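Local coordinates for protein necrotic enteritis toxin B (Clostridium perfringens, PDB 4I0N) that is a pore-forming toxin with the alpha-hemolysin fold, which probably assembles into rings that perforate the membranes of host cells, at residues N107-K111 / K112-N116; L228-P231 / K232-E236. One frame throughout, in Å; residues are numbered along the deposited sequence. Where two conformers were deposited one is given.

Contact 1 of 2, residues N107-K111 / K112-N116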
ATOM      1  N   ASN A 107      10.404   8.175  -2.228  1.00 13.97           N
ATOM      2  CA  ASN A 107      10.238   8.927  -3.460  1.00 14.53           C
ATOM      3  C   ASN A 107       9.187   8.290  -4.376  1.00 13.61           C
ATOM      4  O   ASN A 107       8.104   7.906  -3.893  1.00 12.44           O
ATOM      5  CB  ASN A 107      11.619   9.116  -4.123  1.00 15.76           C
ATOM      6  CG  ASN A 107      12.597   9.815  -3.197  1.00 18.66           C
ATOM      7  OD1 ASN A 107      13.629   9.253  -2.811  1.00 20.69           O
ATOM      8  ND2 ASN A 107      12.262  11.041  -2.810  1.00 21.07           N
ATOM      9  N   THR A 108       9.480   8.181  -5.673  1.00 12.59           N
ATOM     10  CA  THR A 108       8.547   7.571  -6.622  1.00 12.29           C
ATOM     11  C   THR A 108       9.209   6.416  -7.356  1.00 13.21           C
ATOM     12  O   THR A 108      10.333   6.565  -7.861  1.00 14.11           O
ATOM     13  CB  THR A 108       8.046   8.603  -7.623  1.00 13.09           C
ATOM     14  OG1 THR A 108       7.405   9.650  -6.891  1.00 11.94           O
ATOM     15  CG2 THR A 108       7.066   8.003  -8.644  1.00 12.36           C
ATOM     16  N   ILE A 109       8.511   5.285  -7.414  1.00 12.49           N
ATOM     17  CA  ILE A 109       9.024   4.068  -8.066  1.00 12.15           C
ATOM     18  C   ILE A 109       8.059   3.635  -9.152  1.00 12.09           C
ATOM     19  O   ILE A 109       6.889   3.375  -8.887  1.00 11.62           O
ATOM     20  CB  ILE A 109       9.293   2.934  -7.034  1.00 12.89           C
ATOM     21  CG1 ILE A 109      10.293   3.454  -5.991  1.00 14.55           C
ATOM     22  CG2 ILE A 109       9.766   1.644  -7.743  1.00 10.91           C
ATOM     23  CD1 ILE A 109      10.547   2.569  -4.808  1.00 17.50           C
ATOM     24  N   ASP A 110       8.556   3.608 -10.384  1.00 12.37           N
ATOM     25  CA  ASP A 110       7.752   3.256 -11.535  1.00 14.07           C
ATOM     26  C   ASP A 110       7.987   1.787 -11.923  1.00 14.40           C
ATOM     27  O   ASP A 110       7.241   1.253 -12.734  1.00 15.14           O
ATOM     28  CB  ASP A 110       8.114   4.119 -12.754  1.00 16.11           C
ATOM     29  CG  ASP A 110       7.541   5.519 -12.707  1.00 20.51           C
ATOM     30  OD1 ASP A 110       6.943   5.934 -11.688  1.00 22.61           O
ATOM     31  OD2 ASP A 110       7.702   6.222 -13.730  1.00 26.60           O
ATOM     32  N   LYS A 111       9.042   1.159 -11.387  1.00 14.95           N
ATOM     33  CA  LYS A 111       9.386  -0.238 -11.725  1.00 15.00           C
ATOM     34  C   LYS A 111       8.291  -1.173 -11.247  1.00 14.50           C
ATOM     35  O   LYS A 111       7.721  -0.958 -10.171  1.00 13.27           O
ATOM     36  CB  LYS A 111      10.684  -0.654 -11.021  1.00 15.48           C
ATOM     37  CG  LYS A 111      11.891   0.219 -11.317  1.00 20.12           C
ATOM     38  CD  LYS A 111      12.221   0.218 -12.798  1.00 23.46           C
ATOM     39  CE  LYS A 111      13.395   1.152 -13.160  1.00 27.54           C
ATOM     40  NZ  LYS A 111      14.542   1.051 -12.220  1.00 31.41           N
ATOM     41  N   LYS A 112       8.023  -2.239 -12.005  1.00 14.53           N
ATOM     42  CA  LYS A 112       6.970  -3.164 -11.589  1.00 14.61           C
ATOM     43  C   LYS A 112       7.277  -3.786 -10.221  1.00 14.24           C
ATOM     44  O   LYS A 112       6.379  -3.949  -9.384  1.00 13.96           O
ATOM     45  CB  LYS A 112       6.763  -4.270 -12.637  1.00 15.59           C
ATOM     46  CG  LYS A 112       5.761  -5.351 -12.183  1.00 17.76           C
ATOM     47  CD  LYS A 112       5.467  -6.364 -13.287  1.00 20.53           C
ATOM     48  CE  LYS A 112       6.702  -7.082 -13.758  1.00 22.69           C
ATOM     49  NZ  LYS A 112       7.164  -8.088 -12.784  1.00 27.54           N
ATOM     50  N   ASP A 113       8.533  -4.184 -10.012  1.00 13.63           N
ATOM     51  CA  ASP A 113       8.903  -4.847  -8.762  1.00 13.70           C
ATOM     52  C   ASP A 113       9.572  -3.850  -7.835  1.00 13.59           C
ATOM     53  O   ASP A 113      10.625  -3.288  -8.164  1.00 14.22           O
ATOM     54  CB  ASP A 113       9.827  -6.046  -8.999  1.00 13.75           C
ATOM     55  CG  ASP A 113       9.186  -7.122  -9.843  1.00 15.69           C
ATOM     56  OD1 ASP A 113       7.953  -7.302  -9.742  1.00 17.34           O
ATOM     57  OD2 ASP A 113       9.925  -7.790 -10.597  1.00 18.39           O
ATOM     58  N   VAL A 114       8.938  -3.613  -6.692  1.00 11.67           N
ATOM     59  CA  VAL A 114       9.473  -2.704  -5.683  1.00 11.93           C
ATOM     60  C   VAL A 114      10.186  -3.546  -4.637  1.00 12.87           C
ATOM     61  O   VAL A 114       9.640  -4.541  -4.139  1.00 12.90           O
ATOM     62  CB  VAL A 114       8.348  -1.894  -5.016  1.00 10.91           C
ATOM     63  CG1 VAL A 114       8.894  -1.011  -3.848  1.00 11.42           C
ATOM     64  CG2 VAL A 114       7.633  -1.058  -6.086  1.00 11.94           C
ATOM     65  N   SER A 115      11.422  -3.168  -4.323  1.00 13.61           N
ATOM     66  CA  SER A 115      12.197  -3.919  -3.345  1.00 16.23           C
ATOM     67  C   SER A 115      13.191  -2.973  -2.715  1.00 16.42           C
ATOM     68  O   SER A 115      13.939  -2.322  -3.436  1.00 17.68           O
ATOM     69  CB  SER A 115      12.963  -5.059  -4.044  1.00 17.20           C
ATOM     70  OG  SER A 115      13.678  -5.846  -3.103  1.00 23.61           O
ATOM     71  N   ASN A 116      13.184  -2.885  -1.386  1.00 16.28           N
ATOM     72  CA  ASN A 116      14.260  -2.169  -0.676  0.50 16.03           C
ATOM     73  C   ASN A 116      14.338  -2.641   0.751  1.00 16.03           C
ATOM     74  O   ASN A 116      13.558  -3.493   1.188  1.00 14.87           O
ATOM     75  CB  ASN A 116      14.113  -0.640  -0.733  0.50 16.14           C
ATOM     76  CG  ASN A 116      15.447   0.110  -0.487  0.50 16.43           C
ATOM     77  OD1 ASN A 116      16.538  -0.485  -0.392  0.50 17.11           O
ATOM     78  ND2 ASN A 116      15.352   1.425  -0.389  0.50 17.30           N
TER
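Ile109 and Val114 meet across the bend between strand 108-109 and strand 113-120. Their side chains lie at a slant to each other and touch through methyl branches. CG2 of Ile109 reaches CG2 of Val114 at 3.8 Å, and Ile109 CD1 lies 4.1 Å from Val114 CG1. Ile109 CG1 is anti to the carbonyl carbon (chi1 -58°), which leaves CG2 and the end of the chain both facing the valine. Val114 CG2 is also 4.1 Å from Lys111 O. Tyr149 and Pro105 pack on the same valine.

The two lysines at the bend lead outward. Lys112 folds back through two bends in its chain, and its NZ forms a salt bridge with Asp113 OD1 at 3.2 Å. The amine comes from the syn side, 35° out of the carboxylate plane. Asp110 has a separate partner, Arg155.

No hydrogen bond joins 107-111 to 112-116. Gln151 NE2 instead bonds to the carbonyl oxygens of both Ile109 and Lys111. The chemistry is therefore divided: a small apolar contact lies inside the bend, two charged pairs, Lys112 with Asp113 and Asp110 with Arg155, lie outside it, and a glutamine from elsewhere in the chain ties its backbone.

Contact 2 of 2, residues L228-P231 / K232-E236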
ATOM      1  N   LEU A 228      10.713   3.094  14.032  1.00 13.56           N
ATOM      2  CA  LEU A 228      10.216   3.978  15.087  1.00 14.10           C
ATOM      3  C   LEU A 228      11.275   4.150  16.124  1.00 15.01           C
ATOM      4  O   LEU A 228      11.937   3.168  16.521  1.00 15.51           O
ATOM      5  CB  LEU A 228       9.014   3.369  15.819  1.00 14.92           C
ATOM      6  CG  LEU A 228       7.632   3.349  15.214  1.00 16.61           C
ATOM      7  CD1 LEU A 228       6.676   2.641  16.187  1.00 16.15           C
ATOM      8  CD2 LEU A 228       7.166   4.781  14.978  1.00 16.06           C
ATOM      9  N   THR A 229      11.439   5.388  16.571  1.00 14.98           N
ATOM     10  CA  THR A 229      12.342   5.691  17.659  0.50 15.59           C
ATOM     11  C   THR A 229      11.547   6.206  18.869  1.00 16.15           C
ATOM     12  O   THR A 229      10.619   7.008  18.707  1.00 16.75           O
ATOM     13  CB  THR A 229      13.437   6.667  17.194  0.50 16.24           C
ATOM     14  OG1 THR A 229      12.841   7.761  16.482  0.50 17.98           O
ATOM     15  CG2 THR A 229      14.386   5.945  16.234  0.50 13.66           C
ATOM     16  N   ALA A 230      11.915   5.730  20.055  1.00 15.38           N
ATOM     17  CA  ALA A 230      11.247   6.066  21.304  1.00 15.53           C
ATOM     18  C   ALA A 230      12.283   6.442  22.365  1.00 16.64           C
ATOM     19  O   ALA A 230      13.404   5.931  22.340  1.00 15.40           O
ATOM     20  CB  ALA A 230      10.448   4.857  21.781  1.00 15.60           C
ATOM     21  N   PRO A 231      11.901   7.309  23.328  1.00 17.49           N
ATOM     22  CA  PRO A 231      12.726   7.476  24.521  1.00 18.51           C
ATOM     23  C   PRO A 231      12.877   6.123  25.218  1.00 18.46           C
ATOM     24  O   PRO A 231      12.003   5.267  25.070  1.00 18.28           O
ATOM     25  CB  PRO A 231      11.910   8.448  25.378  1.00 19.33           C
ATOM     26  CG  PRO A 231      10.997   9.150  24.395  1.00 19.52           C
ATOM     27  CD  PRO A 231      10.655   8.096  23.397  1.00 17.73           C
ATOM     28  N   LYS A 232      13.978   5.921  25.942  1.00 19.38           N
ATOM     29  CA  LYS A 232      14.224   4.654  26.647  1.00 20.20           C
ATOM     30  C   LYS A 232      13.086   4.226  27.579  1.00 20.69           C
ATOM     31  O   LYS A 232      12.797   3.023  27.706  1.00 20.39           O
ATOM     32  CB  LYS A 232      15.518   4.715  27.469  1.00 20.85           C
ATOM     33  CG  LYS A 232      16.816   4.778  26.687  1.00 23.22           C
ATOM     34  CD  LYS A 232      17.065   3.508  25.901  1.00 24.81           C
ATOM     35  CE  LYS A 232      18.528   3.369  25.535  1.00 24.85           C
ATOM     36  NZ  LYS A 232      18.704   2.255  24.561  1.00 29.46           N
ATOM     37  N   ASN A 233      12.439   5.185  28.236  1.00 20.31           N
ATOM     38  CA  ASN A 233      11.372   4.827  29.183  1.00 20.80           C
ATOM     39  C   ASN A 233       9.981   4.568  28.582  1.00 19.46           C
ATOM     40  O   ASN A 233       9.031   4.319  29.331  1.00 19.43           O
ATOM     41  CB  ASN A 233      11.277   5.847  30.330  1.00 22.30           C
ATOM     42  CG  ASN A 233      10.680   7.181  29.906  1.00 25.27           C
ATOM     43  OD1 ASN A 233      10.486   7.465  28.719  1.00 27.61           O
ATOM     44  ND2 ASN A 233      10.381   8.024  30.902  1.00 29.21           N
ATOM     45  N   ALA A 234       9.857   4.617  27.256  1.00 18.26           N
ATOM     46  CA  ALA A 234       8.550   4.428  26.602  1.00 17.58           C
ATOM     47  C   ALA A 234       7.998   3.039  26.895  1.00 17.33           C
ATOM     48  O   ALA A 234       8.739   2.055  26.906  1.00 16.60           O
ATOM     49  CB  ALA A 234       8.650   4.622  25.094  1.00 17.39           C
ATOM     50  N   LYS A 235       6.699   2.976  27.154  1.00 16.28           N
ATOM     51  CA  LYS A 235       6.059   1.712  27.432  1.00 15.29           C
ATOM     52  C   LYS A 235       5.068   1.292  26.346  1.00 14.53           C
ATOM     53  O   LYS A 235       4.909   0.100  26.096  1.00 13.54           O
ATOM     54  CB  LYS A 235       5.416   1.728  28.818  1.00 16.58           C
ATOM     55  CG  LYS A 235       6.450   1.812  29.934  1.00 17.83           C
ATOM     56  CD  LYS A 235       5.818   1.779  31.294  1.00 21.47           C
ATOM     57  CE  LYS A 235       6.913   1.930  32.355  1.00 25.38           C
ATOM     58  NZ  LYS A 235       6.282   1.913  33.679  1.00 30.17           N
ATOM     59  N   GLU A 236       4.410   2.267  25.716  1.00 13.88           N
ATOM     60  CA  GLU A 236       3.439   1.972  24.664  1.00 14.27           C
ATOM     61  C   GLU A 236       3.263   3.140  23.701  1.00 14.05           C
ATOM     62  O   GLU A 236       3.460   4.333  24.064  1.00 14.39           O
ATOM     63  CB  GLU A 236       2.082   1.575  25.269  1.00 14.66           C
ATOM     64  CG  GLU A 236       1.421   2.694  26.118  1.00 17.22           C
ATOM     65  CD  GLU A 236       2.022   2.805  27.520  1.00 19.29           C
ATOM     66  OE1 GLU A 236       2.029   1.778  28.253  1.00 17.31           O
ATOM     67  OE2 GLU A 236       2.502   3.914  27.895  1.00 21.26           O
TER
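A type I beta turn from Pro231 to Ala234 takes the chain out of strand 219-231, on the way to strand 236-255. Its closing bond runs from Ala234 N to Pro231 O, at 3.1 Å. The N-H points nearly straight at the oxygen, with an angle of 164° at the hydrogen. The donor sits above the carbonyl plane, 55° out of it, and so does not use a lone pair direction.

The side chains on the inner side of the turn and of the strand end before it are small. The methyl CB of Ala234 lies 3.4 Å from Pro231 O, the same oxygen that accepts the turn bond. Ala234 CB also meets Ala230 CB at 3.8 Å; Pro231 CD is a looser neighbour of Ala234 CB at 4.4 Å. Trp280 and Ile98 touch Ala230 as well, so the alanine pair joins a larger apolar patch.

The corner residues Lys232 and Asn233 point their first side-chain bonds away from the strand end. Asn233 has CG between its backbone N and carbonyl carbon (chi1 73°). This brings the amide back alongside the proline, with OD1 3.8 Å from Pro231 CB. That approach is a plain van der Waals contact. Lys232 carries its amine off to the loop between strands 37-47 and 53-65 and to the start of the latter, where NZ bonds to Asp48 O and Lys53 O. In the other direction, Lys54 NZ bonds to the carbonyl oxygens of Lys232 and Ala234.

The turn thus rests on a single internal hydrogen bond and a cluster of methyl and ring carbons. The amines of Lys232 and Lys54 grip backbone oxygens on both sides, which ties the turn to strand 53-65 and the loop before it.

Overall arrangement
Both contacts are local bends near the surface, and each encloses a small apolar touch. Their centres are 31 Å apart, and their nearest atoms are about 15 Å apart. They share no strand. Contact 1 leads from strand 108-109, paired with 154-162, into strand 113-120 of the three-stranded sheet. Contact 2 leads from the six-stranded sheet towards strand 236-255 of the eight-stranded one. The centre of contact 1 lies about 12 Å from the centre of the chain, that of contact 2 about 26 Å. The first has branched side chains and carboxylate salt bridges but no bond between its halves. The second has alanines, a proline and a turn hydrogen bond, with lysines held by backbone oxygens.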